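Long-range contacts in Tol-Pal system protein TolB (Acinetobacter baumannii, PDB 7MX5), which probably acts in the periplasm as part of the Tol-Pal system, which supports outer membrane invagination during cell division and helps maintain outer membrane integrity: residues H4-K9 with R382-S387; A53-I58 with V71-I76; N255-D260 with F274-G279; P282-Y287 with R296-G301; A363-N368 with Q389-E394. All blocks are in the same frame, centred on the assembly; numbering follows the deposited sequence.

Contact 1 (H4-K9 with R382-S387)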
# COMPACT_ATOMS: atom_id res chain seq x y z
N HIS A 4 11.28 -10.11 -0.01
CA HIS A 4 10.94 -11.16 0.94
C HIS A 4 10.31 -10.54 2.18
O HIS A 4 10.63 -9.42 2.58
CB HIS A 4 12.17 -11.97 1.32
CG HIS A 4 12.85 -12.60 0.14
ND1 HIS A 4 13.69 -11.90 -0.70
CD2 HIS A 4 12.79 -13.86 -0.35
CE1 HIS A 4 14.13 -12.70 -1.65
NE2 HIS A 4 13.60 -13.90 -1.46
N LEU A 5 9.40 -11.29 2.80
CA LEU A 5 8.58 -10.76 3.88
C LEU A 5 9.24 -11.00 5.23
O LEU A 5 9.68 -12.11 5.52
CB LEU A 5 7.19 -11.39 3.84
CG LEU A 5 6.07 -10.69 4.61
CD1 LEU A 5 6.10 -11.02 6.10
CD2 LEU A 5 6.22 -9.20 4.40
N GLU A 6 9.31 -9.94 6.04
CA GLU A 6 9.73 -10.03 7.43
C GLU A 6 8.68 -9.39 8.31
O GLU A 6 8.06 -8.39 7.93
CB GLU A 6 11.08 -9.32 7.67
CG GLU A 6 12.30 -10.02 7.11
CD GLU A 6 13.56 -9.17 7.25
OE1 GLU A 6 13.49 -8.12 7.92
OE2 GLU A 6 14.60 -9.56 6.69
N ILE A 7 8.47 -9.96 9.49
CA ILE A 7 7.74 -9.30 10.57
C ILE A 7 8.78 -8.73 11.53
O ILE A 7 9.62 -9.47 12.05
CB ILE A 7 6.78 -10.26 11.30
CG1 ILE A 7 5.80 -10.92 10.33
CG2 ILE A 7 6.01 -9.52 12.37
CD1 ILE A 7 5.17 -9.98 9.36
N ALA A 8 8.72 -7.42 11.76
CA ALA A 8 9.69 -6.73 12.60
C ALA A 8 9.17 -6.47 14.01
O ALA A 8 9.86 -6.78 14.99
CB ALA A 8 10.11 -5.41 11.94
N LYS A 9 7.97 -5.91 14.13
CA LYS A 9 7.38 -5.58 15.43
C LYS A 9 5.97 -6.17 15.46
O LYS A 9 5.05 -5.62 14.87
CB LYS A 9 7.36 -4.08 15.66
CG LYS A 9 6.81 -3.66 17.01
CD LYS A 9 6.30 -2.22 16.98
CE LYS A 9 7.10 -1.33 17.92
NZ LYS A 9 6.53 0.04 17.98
N ARG A 382 5.07 -3.57 12.65
CA ARG A 382 6.02 -3.28 11.60
C ARG A 382 6.24 -4.51 10.74
O ARG A 382 6.37 -5.63 11.25
CB ARG A 382 7.36 -2.78 12.15
CG ARG A 382 7.91 -1.60 11.36
CD ARG A 382 9.28 -1.17 11.82
NE ARG A 382 9.22 -0.37 13.04
CZ ARG A 382 9.81 -0.70 14.18
NH1 ARG A 382 10.54 -1.80 14.29
NH2 ARG A 382 9.67 0.10 15.24
N MET A 383 6.27 -4.30 9.43
CA MET A 383 6.44 -5.34 8.43
C MET A 383 7.50 -4.88 7.45
O MET A 383 7.41 -3.76 6.93
CB MET A 383 5.11 -5.62 7.72
CG MET A 383 4.81 -7.08 7.45
SD MET A 383 3.19 -7.29 6.69
CE MET A 383 3.58 -7.02 4.97
N ASN A 384 8.50 -5.71 7.21
CA ASN A 384 9.63 -5.33 6.38
C ASN A 384 9.62 -6.11 5.07
O ASN A 384 9.39 -7.33 5.06
CB ASN A 384 10.96 -5.56 7.11
CG ASN A 384 11.26 -4.47 8.11
OD1 ASN A 384 10.85 -3.32 7.93
ND2 ASN A 384 11.98 -4.82 9.17
N LEU A 385 9.87 -5.40 3.97
CA LEU A 385 9.98 -5.98 2.63
C LEU A 385 11.36 -5.65 2.07
O LEU A 385 11.49 -4.80 1.18
CB LEU A 385 8.88 -5.45 1.71
CG LEU A 385 7.46 -6.03 1.78
CD1 LEU A 385 7.46 -7.51 1.45
CD2 LEU A 385 6.80 -5.76 3.13
N PRO A 386 12.41 -6.29 2.57
CA PRO A 386 13.75 -6.01 2.06
C PRO A 386 13.99 -6.64 0.70
O PRO A 386 13.37 -7.62 0.30
CB PRO A 386 14.68 -6.63 3.11
CG PRO A 386 13.80 -7.07 4.24
CD PRO A 386 12.44 -7.25 3.69
N SER A 387 14.93 -6.03 -0.02
CA SER A 387 15.41 -6.57 -1.28
C SER A 387 16.67 -7.40 -1.04
O SER A 387 17.39 -7.21 -0.05
CB SER A 387 15.70 -5.45 -2.28
OG SER A 387 16.02 -5.98 -3.56

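Contact 2 (A53-I58 with V71-I76)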
# COMPACT_ATOMS: atom_id res chain seq x y z
N ALA A 53 -10.79 -29.79 15.78
CA ALA A 53 -12.07 -29.40 15.21
C ALA A 53 -12.00 -29.48 13.69
O ALA A 53 -10.92 -29.59 13.10
CB ALA A 53 -12.48 -27.99 15.65
N ALA A 54 -13.16 -29.43 13.05
CA ALA A 54 -13.25 -29.53 11.60
C ALA A 54 -14.50 -28.79 11.14
O ALA A 54 -15.10 -28.01 11.89
CB ALA A 54 -13.27 -31.00 11.16
N ILE A 55 -14.89 -29.02 9.89
CA ILE A 55 -16.05 -28.35 9.32
C ILE A 55 -17.31 -28.84 10.02
O ILE A 55 -17.57 -30.05 10.09
CB ILE A 55 -16.13 -28.60 7.80
CG1 ILE A 55 -15.08 -27.76 7.07
CG2 ILE A 55 -17.52 -28.30 7.27
CD1 ILE A 55 -15.31 -26.27 7.18
N ASN A 56 -18.10 -27.89 10.53
CA ASN A 56 -19.36 -28.17 11.22
C ASN A 56 -19.19 -29.12 12.40
O ASN A 56 -20.14 -29.80 12.79
CB ASN A 56 -20.42 -28.71 10.25
CG ASN A 56 -20.95 -27.65 9.31
OD1 ASN A 56 -20.64 -26.46 9.46
ND2 ASN A 56 -21.75 -28.06 8.34
N GLN A 57 -17.99 -29.17 12.98
CA GLN A 57 -17.73 -29.97 14.17
C GLN A 57 -16.71 -29.21 15.02
O GLN A 57 -15.51 -29.25 14.74
CB GLN A 57 -17.22 -31.37 13.82
CG GLN A 57 -16.87 -32.21 15.03
CD GLN A 57 -15.44 -32.71 15.01
OE1 GLN A 57 -15.03 -33.43 14.09
NE2 GLN A 57 -14.66 -32.32 16.01
N ILE A 58 -17.20 -28.52 16.05
CA ILE A 58 -16.34 -27.82 16.99
C ILE A 58 -17.07 -27.70 18.32
O ILE A 58 -18.27 -27.42 18.36
CB ILE A 58 -15.91 -26.44 16.44
CG1 ILE A 58 -14.94 -25.75 17.42
CG2 ILE A 58 -17.12 -25.56 16.16
CD1 ILE A 58 -14.23 -24.56 16.84
N VAL A 71 -11.43 -19.79 16.15
CA VAL A 71 -10.92 -21.01 15.53
C VAL A 71 -11.37 -21.04 14.07
O VAL A 71 -12.52 -20.74 13.76
CB VAL A 71 -11.41 -22.27 16.27
CG1 VAL A 71 -10.77 -23.52 15.68
CG2 VAL A 71 -11.13 -22.17 17.76
N VAL A 72 -10.44 -21.40 13.19
CA VAL A 72 -10.70 -21.46 11.75
C VAL A 72 -10.53 -22.91 11.30
O VAL A 72 -9.52 -23.55 11.61
CB VAL A 72 -9.76 -20.53 10.96
CG1 VAL A 72 -9.97 -20.69 9.47
CG2 VAL A 72 -9.97 -19.09 11.39
N THR A 73 -11.52 -23.41 10.56
CA THR A 73 -11.48 -24.76 10.01
C THR A 73 -11.68 -24.69 8.50
O THR A 73 -12.17 -23.69 7.96
CB THR A 73 -12.56 -25.65 10.64
OG1 THR A 73 -13.78 -24.92 10.75
CG2 THR A 73 -12.12 -26.10 12.02
N GLY A 74 -11.29 -25.76 7.81
CA GLY A 74 -11.38 -25.77 6.36
C GLY A 74 -11.33 -27.16 5.78
O GLY A 74 -10.84 -28.11 6.41
N GLN A 75 -11.84 -27.27 4.56
CA GLN A 75 -11.85 -28.52 3.80
C GLN A 75 -11.56 -28.20 2.35
O GLN A 75 -12.18 -27.30 1.77
CB GLN A 75 -13.21 -29.23 3.92
CG GLN A 75 -13.20 -30.67 3.44
CD GLN A 75 -13.88 -31.61 4.41
OE1 GLN A 75 -13.38 -31.87 5.50
NE2 GLN A 75 -15.04 -32.14 4.01
N ILE A 76 -10.61 -28.92 1.76
CA ILE A 76 -10.18 -28.70 0.38
C ILE A 76 -10.58 -29.91 -0.46
O ILE A 76 -10.24 -31.05 -0.11
CB ILE A 76 -8.67 -28.43 0.29
CG1 ILE A 76 -8.38 -26.96 0.59
CG2 ILE A 76 -8.13 -28.80 -1.08
CD1 ILE A 76 -6.93 -26.67 0.89

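Contact 3 (N255-D260 with F274-G279)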
# COMPACT_ATOMS: atom_id res chain seq x y z
N ASN A 255 2.32 26.01 -7.02
CA ASN A 255 3.66 26.32 -6.53
C ASN A 255 4.97 26.64 -7.22
O ASN A 255 5.66 25.77 -7.72
CB ASN A 255 3.95 25.49 -5.32
CG ASN A 255 3.88 26.30 -4.09
OD1 ASN A 255 4.79 26.30 -3.28
ND2 ASN A 255 2.83 27.06 -3.97
N ASP A 256 5.34 27.91 -7.18
CA ASP A 256 6.66 28.29 -7.65
C ASP A 256 7.50 28.67 -6.43
O ASP A 256 7.87 29.83 -6.24
CB ASP A 256 6.54 29.45 -8.65
CG ASP A 256 7.83 29.74 -9.40
OD1 ASP A 256 8.92 29.50 -8.85
OD2 ASP A 256 7.74 30.22 -10.55
N SER A 257 7.77 27.68 -5.57
CA SER A 257 8.26 27.95 -4.22
C SER A 257 9.72 27.57 -3.98
O SER A 257 10.20 27.75 -2.86
CB SER A 257 7.38 27.22 -3.20
OG SER A 257 7.42 25.82 -3.38
N GLY A 258 10.42 27.05 -4.98
CA GLY A 258 11.84 26.79 -4.84
C GLY A 258 12.22 25.42 -4.33
O GLY A 258 13.41 25.16 -4.14
N ILE A 259 11.25 24.54 -4.08
CA ILE A 259 11.52 23.16 -3.72
C ILE A 259 10.70 22.26 -4.65
O ILE A 259 9.77 22.71 -5.32
CB ILE A 259 11.20 22.84 -2.24
CG1 ILE A 259 9.73 23.15 -1.93
CG2 ILE A 259 12.13 23.61 -1.32
CD1 ILE A 259 9.21 22.43 -0.71
N ASP A 260 11.06 20.98 -4.67
CA ASP A 260 10.32 20.01 -5.46
C ASP A 260 9.04 19.61 -4.73
O ASP A 260 9.04 19.37 -3.52
CB ASP A 260 11.17 18.78 -5.74
CG ASP A 260 11.08 18.33 -7.19
OD1 ASP A 260 9.96 18.02 -7.65
OD2 ASP A 260 12.13 18.28 -7.86
N PHE A 274 -0.50 19.24 -1.55
CA PHE A 274 0.82 19.41 -2.16
C PHE A 274 1.76 20.02 -1.14
O PHE A 274 1.34 20.63 -0.15
CB PHE A 274 0.74 20.28 -3.42
CG PHE A 274 0.30 21.69 -3.16
CD1 PHE A 274 -1.03 21.98 -2.89
CD2 PHE A 274 1.21 22.73 -3.19
CE1 PHE A 274 -1.44 23.27 -2.65
CE2 PHE A 274 0.81 24.03 -2.94
CZ PHE A 274 -0.52 24.30 -2.67
N THR A 275 3.06 19.86 -1.40
CA THR A 275 4.11 20.43 -0.57
C THR A 275 4.50 21.80 -1.11
O THR A 275 4.51 22.03 -2.32
CB THR A 275 5.33 19.51 -0.54
OG1 THR A 275 4.95 18.24 -0.00
CG2 THR A 275 6.44 20.11 0.31
N SER A 276 4.81 22.72 -0.19
CA SER A 276 5.06 24.10 -0.58
C SER A 276 6.08 24.73 0.36
O SER A 276 6.04 24.49 1.57
CB SER A 276 3.77 24.91 -0.57
OG SER A 276 4.03 26.26 -0.88
N ASP A 277 6.96 25.56 -0.20
CA ASP A 277 7.92 26.34 0.57
C ASP A 277 7.58 27.83 0.57
O ASP A 277 8.43 28.66 0.90
CB ASP A 277 9.34 26.13 0.03
CG ASP A 277 10.41 26.38 1.08
OD1 ASP A 277 10.47 25.61 2.06
OD2 ASP A 277 11.18 27.35 0.93
N ARG A 278 6.34 28.18 0.21
CA ARG A 278 5.96 29.58 0.10
C ARG A 278 5.96 30.30 1.45
O ARG A 278 5.99 31.53 1.48
CB ARG A 278 4.58 29.70 -0.54
CG ARG A 278 3.46 29.04 0.25
CD ARG A 278 2.11 29.63 -0.12
NE ARG A 278 1.48 28.93 -1.23
CZ ARG A 278 0.30 29.24 -1.74
NH1 ARG A 278 -0.43 30.23 -1.25
NH2 ARG A 278 -0.16 28.54 -2.77
N GLY A 279 5.94 29.56 2.55
CA GLY A 279 6.01 30.14 3.87
C GLY A 279 7.38 30.16 4.49
O GLY A 279 7.51 30.56 5.66

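Contact 4 (P282-Y287 with R296-G301)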
# COMPACT_ATOMS: atom_id res chain seq x y z
N PRO A 282 9.02 23.84 4.20
CA PRO A 282 8.14 22.89 3.49
C PRO A 282 6.94 22.51 4.35
O PRO A 282 7.10 21.93 5.43
CB PRO A 282 9.05 21.69 3.21
CG PRO A 282 10.44 22.17 3.43
CD PRO A 282 10.38 23.30 4.39
N GLN A 283 5.75 22.84 3.86
CA GLN A 283 4.50 22.49 4.53
C GLN A 283 3.55 21.88 3.51
O GLN A 283 3.74 22.00 2.29
CB GLN A 283 3.86 23.71 5.20
CG GLN A 283 4.70 24.33 6.31
CD GLN A 283 5.00 23.37 7.44
OE1 GLN A 283 4.26 22.41 7.67
NE2 GLN A 283 6.08 23.63 8.16
N ILE A 284 2.50 21.23 4.01
CA ILE A 284 1.49 20.60 3.18
C ILE A 284 0.29 21.53 3.10
O ILE A 284 -0.30 21.89 4.13
CB ILE A 284 1.09 19.22 3.72
CG1 ILE A 284 2.21 18.21 3.48
CG2 ILE A 284 -0.20 18.75 3.07
CD1 ILE A 284 1.96 16.87 4.12
N TYR A 285 -0.08 21.92 1.89
CA TYR A 285 -1.20 22.81 1.64
C TYR A 285 -2.29 22.07 0.88
O TYR A 285 -2.07 20.99 0.32
CB TYR A 285 -0.75 24.05 0.87
CG TYR A 285 0.13 24.98 1.67
CD1 TYR A 285 1.46 24.66 1.93
CD2 TYR A 285 -0.35 26.19 2.16
CE1 TYR A 285 2.27 25.50 2.65
CE2 TYR A 285 0.46 27.04 2.89
CZ TYR A 285 1.77 26.69 3.13
OH TYR A 285 2.58 27.54 3.85
N ARG A 286 -3.48 22.67 0.86
CA ARG A 286 -4.65 22.10 0.19
C ARG A 286 -5.19 23.11 -0.81
O ARG A 286 -5.59 24.21 -0.42
CB ARG A 286 -5.73 21.70 1.20
CG ARG A 286 -6.99 21.14 0.57
CD ARG A 286 -8.15 21.13 1.56
NE ARG A 286 -9.38 20.61 0.97
CZ ARG A 286 -10.33 21.37 0.43
NH1 ARG A 286 -10.22 22.69 0.38
NH2 ARG A 286 -11.41 20.79 -0.07
N TYR A 287 -5.20 22.75 -2.09
CA TYR A 287 -5.75 23.59 -3.14
C TYR A 287 -7.19 23.15 -3.41
O TYR A 287 -7.43 21.99 -3.78
CB TYR A 287 -4.92 23.50 -4.42
CG TYR A 287 -5.48 24.32 -5.56
CD1 TYR A 287 -5.12 25.65 -5.73
CD2 TYR A 287 -6.38 23.77 -6.47
CE1 TYR A 287 -5.63 26.41 -6.77
CE2 TYR A 287 -6.89 24.52 -7.51
CZ TYR A 287 -6.51 25.84 -7.66
OH TYR A 287 -7.03 26.58 -8.69
N ARG A 296 -3.27 26.01 4.28
CA ARG A 296 -2.28 25.20 4.96
C ARG A 296 -2.96 24.16 5.84
O ARG A 296 -3.91 24.46 6.57
CB ARG A 296 -1.35 26.07 5.81
CG ARG A 296 -0.17 25.32 6.40
CD ARG A 296 0.85 26.26 7.00
NE ARG A 296 1.73 25.57 7.94
CZ ARG A 296 2.61 26.18 8.73
NH1 ARG A 296 2.74 27.50 8.74
NH2 ARG A 296 3.36 25.45 9.55
N LEU A 297 -2.46 22.92 5.78
CA LEU A 297 -2.99 21.81 6.55
C LEU A 297 -2.11 21.42 7.72
O LEU A 297 -2.63 21.05 8.78
CB LEU A 297 -3.21 20.59 5.65
CG LEU A 297 -4.33 20.70 4.62
CD1 LEU A 297 -4.38 19.45 3.75
CD2 LEU A 297 -5.67 20.93 5.30
N THR A 298 -0.79 21.47 7.56
CA THR A 298 0.15 21.05 8.59
C THR A 298 0.75 22.27 9.28
O THR A 298 1.28 23.16 8.61
CB THR A 298 1.25 20.17 8.00
OG1 THR A 298 1.85 20.85 6.88
CG2 THR A 298 0.68 18.84 7.53
N PHE A 299 0.68 22.29 10.61
CA PHE A 299 1.20 23.40 11.39
C PHE A 299 2.26 22.99 12.41
O PHE A 299 2.93 23.86 12.96
CB PHE A 299 0.06 24.12 12.13
CG PHE A 299 -1.00 24.67 11.22
CD1 PHE A 299 -0.83 25.91 10.63
CD2 PHE A 299 -2.15 23.95 10.96
CE1 PHE A 299 -1.81 26.43 9.79
CE2 PHE A 299 -3.13 24.46 10.12
CZ PHE A 299 -2.95 25.70 9.54
N LYS A 300 2.43 21.69 12.66
CA LYS A 300 3.39 21.22 13.65
C LYS A 300 4.75 21.00 12.98
O LYS A 300 4.84 20.38 11.92
CB LYS A 300 2.91 19.92 14.30
CG LYS A 300 1.60 20.06 15.05
CD LYS A 300 1.51 19.05 16.19
CE LYS A 300 0.15 19.11 16.87
NZ LYS A 300 -0.44 17.75 17.05
N GLY A 301 5.80 21.52 13.61
CA GLY A 301 7.15 21.29 13.14
C GLY A 301 7.58 22.24 12.04
O GLY A 301 6.82 23.08 11.55

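Contact 5 (A363-N368 with Q389-E394)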
# COMPACT_ATOMS: atom_id res chain seq x y z
N ALA A 363 9.35 3.72 1.98
CA ALA A 363 10.71 3.29 1.68
C ALA A 363 11.67 3.86 2.71
O ALA A 363 11.63 5.06 3.00
CB ALA A 363 11.12 3.71 0.27
N THR A 364 12.53 3.01 3.25
CA THR A 364 13.51 3.42 4.25
C THR A 364 14.75 2.54 4.11
O THR A 364 14.85 1.74 3.18
CB THR A 364 12.91 3.34 5.67
OG1 THR A 364 13.90 3.73 6.63
CG2 THR A 364 12.44 1.93 5.97
N ARG A 365 15.69 2.71 5.03
CA ARG A 365 16.93 1.94 5.02
C ARG A 365 17.23 1.45 6.43
O ARG A 365 17.24 2.24 7.38
CB ARG A 365 18.11 2.78 4.50
CG ARG A 365 18.03 3.11 3.02
CD ARG A 365 19.04 4.19 2.65
NE ARG A 365 18.89 4.62 1.27
CZ ARG A 365 19.67 5.51 0.67
NH1 ARG A 365 20.67 6.09 1.32
NH2 ARG A 365 19.45 5.83 -0.60
N GLU A 366 17.46 0.15 6.56
CA GLU A 366 17.82 -0.47 7.83
C GLU A 366 19.10 -1.27 7.62
O GLU A 366 19.14 -2.16 6.76
CB GLU A 366 16.70 -1.37 8.35
CG GLU A 366 16.66 -1.51 9.86
CD GLU A 366 15.35 -2.10 10.35
OE1 GLU A 366 14.30 -1.46 10.16
OE2 GLU A 366 15.38 -3.21 10.93
N GLY A 367 20.13 -0.96 8.40
CA GLY A 367 21.43 -1.56 8.14
C GLY A 367 21.97 -1.05 6.82
O GLY A 367 21.94 0.16 6.54
N ASN A 368 22.45 -1.96 5.99
CA ASN A 368 22.91 -1.63 4.65
C ASN A 368 21.85 -1.89 3.59
O ASN A 368 22.13 -1.77 2.39
CB ASN A 368 24.18 -2.41 4.32
CG ASN A 368 23.94 -3.90 4.17
OD1 ASN A 368 22.96 -4.43 4.69
ND2 ASN A 368 24.83 -4.58 3.45
N GLN A 389 19.19 -7.28 -3.13
CA GLN A 389 20.27 -6.39 -3.52
C GLN A 389 19.67 -5.07 -4.00
O GLN A 389 18.57 -5.04 -4.56
CB GLN A 389 21.16 -7.01 -4.60
CG GLN A 389 20.41 -7.46 -5.85
CD GLN A 389 19.82 -8.85 -5.71
OE1 GLN A 389 20.42 -9.73 -5.09
NE2 GLN A 389 18.64 -9.05 -6.28
N GLY A 390 20.39 -3.99 -3.76
CA GLY A 390 19.91 -2.68 -4.13
C GLY A 390 18.94 -2.12 -3.11
O GLY A 390 18.89 -2.54 -1.95
N GLU A 391 18.14 -1.15 -3.56
CA GLU A 391 17.17 -0.48 -2.70
C GLU A 391 15.81 -0.47 -3.38
O GLU A 391 15.69 -0.54 -4.60
CB GLU A 391 17.61 0.95 -2.36
CG GLU A 391 17.65 1.89 -3.56
CD GLU A 391 18.17 3.27 -3.21
OE1 GLU A 391 18.04 3.67 -2.03
OE2 GLU A 391 18.71 3.95 -4.10
N VAL A 392 14.77 -0.37 -2.55
CA VAL A 392 13.39 -0.29 -3.00
C VAL A 392 12.88 1.11 -2.69
O VAL A 392 13.03 1.59 -1.56
CB VAL A 392 12.51 -1.36 -2.33
CG1 VAL A 392 11.39 -1.78 -3.26
CG2 VAL A 392 13.35 -2.55 -1.91
N ARG A 393 12.27 1.76 -3.68
CA ARG A 393 11.87 3.15 -3.55
C ARG A 393 10.48 3.36 -4.12
O ARG A 393 10.01 2.61 -4.98
CB ARG A 393 12.86 4.10 -4.25
CG ARG A 393 14.32 3.82 -3.94
CD ARG A 393 14.75 4.51 -2.66
NE ARG A 393 14.26 5.88 -2.61
CZ ARG A 393 15.03 6.95 -2.76
NH1 ARG A 393 16.33 6.85 -2.97
NH2 ARG A 393 14.47 8.16 -2.70
N GLU A 394 9.83 4.41 -3.62
CA GLU A 394 8.57 4.95 -4.13
C GLU A 394 7.48 3.90 -4.24
O GLU A 394 7.04 3.57 -5.35
CB GLU A 394 8.81 5.61 -5.49
CG GLU A 394 9.17 7.08 -5.40
CD GLU A 394 9.82 7.60 -6.68
OE1 GLU A 394 10.44 6.80 -7.41
OE2 GLU A 394 9.70 8.82 -6.95

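Contact 1 (H4-K9 with R382-S387)
E6 lies across N384 and P386 on one face of an antiparallel strand pair. Its CB sits 3.8 Å from N384 CB. CG stands anti to the carbonyl carbon (chi1 -72°), and with chi2 extended CD comes within 3.7 Å of P386 CG. At the tip OE1 touches N384 CB at 3.7 Å, while OE2 rests against P386 CG and is salt-bridged to R369 of strand 369-376, the next one beyond 382-386. The E6 carboxylate and the N384 amide are turned 72° apart; N384 spends its OD1 on S373, and its ND2 lies 3.4 Å from A8 CB. The backbones pair through E6 N to N384 O (2.8 Å) and the return bond N384 N to E6 O. Beyond I7 the register slips: A8 and K9 both face R382, a classic beta bulge in which R382 O takes a bond from A8 N (3.0 Å) and a weak one from K9 N. Strand 6-9, from the N terminus of the chain, is thereby added antiparallel to 382-386 as an outermost strand of the last propeller sheet. On the other face I7 CD1 packs on M383 CG (3.5 Å), and L5 crosses M383 at about a right angle, its CD2 3.5 Å from the M383 CE methyl. K9 CB covers one face of the R382 guanidinium, off centre toward its rim.

Contact 2 (A53-I58 with V71-I76)
A53 and A54 bring the loop that follows strand 43-45 over the side chain of T73. A53 turns its CB toward strand 70-78 and meets the T73 CG2 methyl at 4.1 Å. A54 points its own CB away and offers backbone instead: both branches of the threonine, T73 OG1 and CG2, lie 3.5 Å from A54 O. The methyl stands anti to the carbonyl carbon of T73, and OG1 takes the place between N and C (chi1 43°). A54 also starts a type II beta turn, closed by Q57 N to A54 O (3.3 Å), with A54 N bonded back to Q57 O. Within the turn I55 brings its CG1-CD1 branch to the strand, crossing Q75 obliquely: CG1 touches Q75 CB at 3.9 Å, and CD1 sits 4.0 Å from G74 CA. After the turn the chain comes back at I58, whose CG1 is anti to the backbone N (chi1 -177°); CD1 then reaches V71 CB at 3.7 Å, the two side chains sliding past each other in opposite directions. W63 of helix 60-65 packs on A53, I58 and V71, so loop, helix and strand share one apolar patch on the mixed sheet of the TolB amino-terminal domain. The chemistry across the contact is almost wholly van der Waals. Polar groups are served from other quarters: the turn bonds its own backbone, Q75 OE1 accepts from N23, and T73 OG1 has a weak bond to Q88. The loop is therefore laid on the strand by shape and apolar contact, without being paired to it.

Contact 3 (N255-D260 with F274-G279)
As modelled, the amide of N255 meets the guanidinium of R278 almost in one plane, the two groups only 10° apart, although the amide is less surely placed. ND2 lies at the guanidinium's edge, 3.5 Å from NH2, and it also sits at the edge of the F274 ring, 3.8 Å from CE2. N255 and R278 cross at about a right angle, and R278 makes its cation-pi contact with Y285 instead. S276 OG lies by the same amide, but OD1 is modelled too close to a neighbour, so its very short contact with the hydroxyl is doubtful. S276 OG is more surely placed by its own backbone: it accepts from R278 N at 3.2 Å, an ST turn that bends the chain as strand 271-276 ends. One residue on, D277 N gives a straight but weak bond to S257 OG, also 3.2 Å long. I259 supplies the apolar part. Its CG1 occupies the crowded position between N and the carbonyl carbon (chi1 58°), 3.6 Å from D277 CB, and CD1 reaches T275 CG2 at 3.8 Å. The contact thus lays the loop that enters one sheet of the beta propeller, ahead of strand 263-265, against the far end of the next strand of that sheet. T275 is tied onward through OG1 to R306 N of the following sheet. Serine hydroxyls do most of the polar work, and with one weak bond and one uncertain one between the segments, the contact rests largely on the apolar packing of I259 CG1 and CD1 on D277 and T275.

Contact 4 (P282-Y287 with R296-G301)
T298 OG1 is held by two groups: it accepts from I284 N at 3.0 Å, with an N-H...O angle of 167°, and donates to Q283 OE1, also at 3.0 Å. The donor lies in the plane of the Q283 amide, and OE1 takes a second bond from N304 ND2. T298 CG2 lies 3.9 Å from I284 CB. I284 O receives L297 N (2.9 Å) and, weakly, T298 N. Together these bonds join strand 283-288 of a four-stranded propeller blade to the loop just after its edge strand 294-296, which leads to the next blade. At the end of the edge strand, R296 and Y285 form an antiparallel non-hydrogen-bonded pair. R296 CG stands over one face of the Y285 ring, a CH-pi contact 4.2 Å from the centroid, and CB leans on CE2. The extended arginine then carries its guanidinium between two residues, F299 CD1 over one face and Q283 CG 3.3 Å above the opposite one, while T298 O meets its edge in plane. L297 CD1 packs against R286 CB at 3.7 Å, and the residue also touches I316 of the next sheet.

Contact 5 (A363-N368 with Q389-E394)
R365 swings its guanidinium across the carboxylate of E391, the two planes 40° apart and the chains crossing at a slant. NH2 gives a salt-bridging hydrogen bond of 2.9 Å to E391 OE1, which receives it on the syn lone pair, the side of OE2. The approach is not quite flat, since OE1 is tilted 23° from the guanidinium plane, and NE stands farther from it at 3.5 Å. From CG to NE the arginine chain is extended, and this length lets an exposed residue on one strand reach the other strand's acid. E391 answers with an extended chain beyond CG. The strands belong to different sheets and run nearly antiparallel without pairing. Strand 359-366 lies in the last sheet of the beta propeller, whereas 391-397 joins strand 135-141 in the first, so that the C-terminal strand completes the sheet begun near the start of the propeller and closes its ring. The same OE1 has a second, long ionic partner in R393 NH1 at 3.7 Å. R393 bends at both chi2 and chi3, and its NH2 is held by E349 in a salt bridge of its own. NH1 ends 4.0 Å from R365 NH2; the nearby negative charge of E391, which both arginines face, would be expected to ease their repulsion. Two residues before R365, A363 turns its CB toward the partner strand, touching V392 O at 3.4 Å and R393 CA at 3.9 Å. The V392 side chain takes another direction, packing on L372 and Y138, while E349 also accepts from E394 N.

In the fold
From the N terminus, residues 4-9 open the longest loop, which contact 1 closes only at 382-387, fastening the start of the chain to the edge of the last propeller sheet. Contact 2 closes a short loop inside it, within the amino-terminal domain and about 18 Å from contact 1 at the nearest atoms. Contacts 3 and 4 follow in series, both nested in the same long loop; they touch through the neighbouring strands 271-276 and 283-288 and belong to one blade and its flanking loops. Contact 5 opens before contact 1 closes and ends after it, so the two cross along the chain. They also touch, and contact 5 links the last propeller sheet to the first.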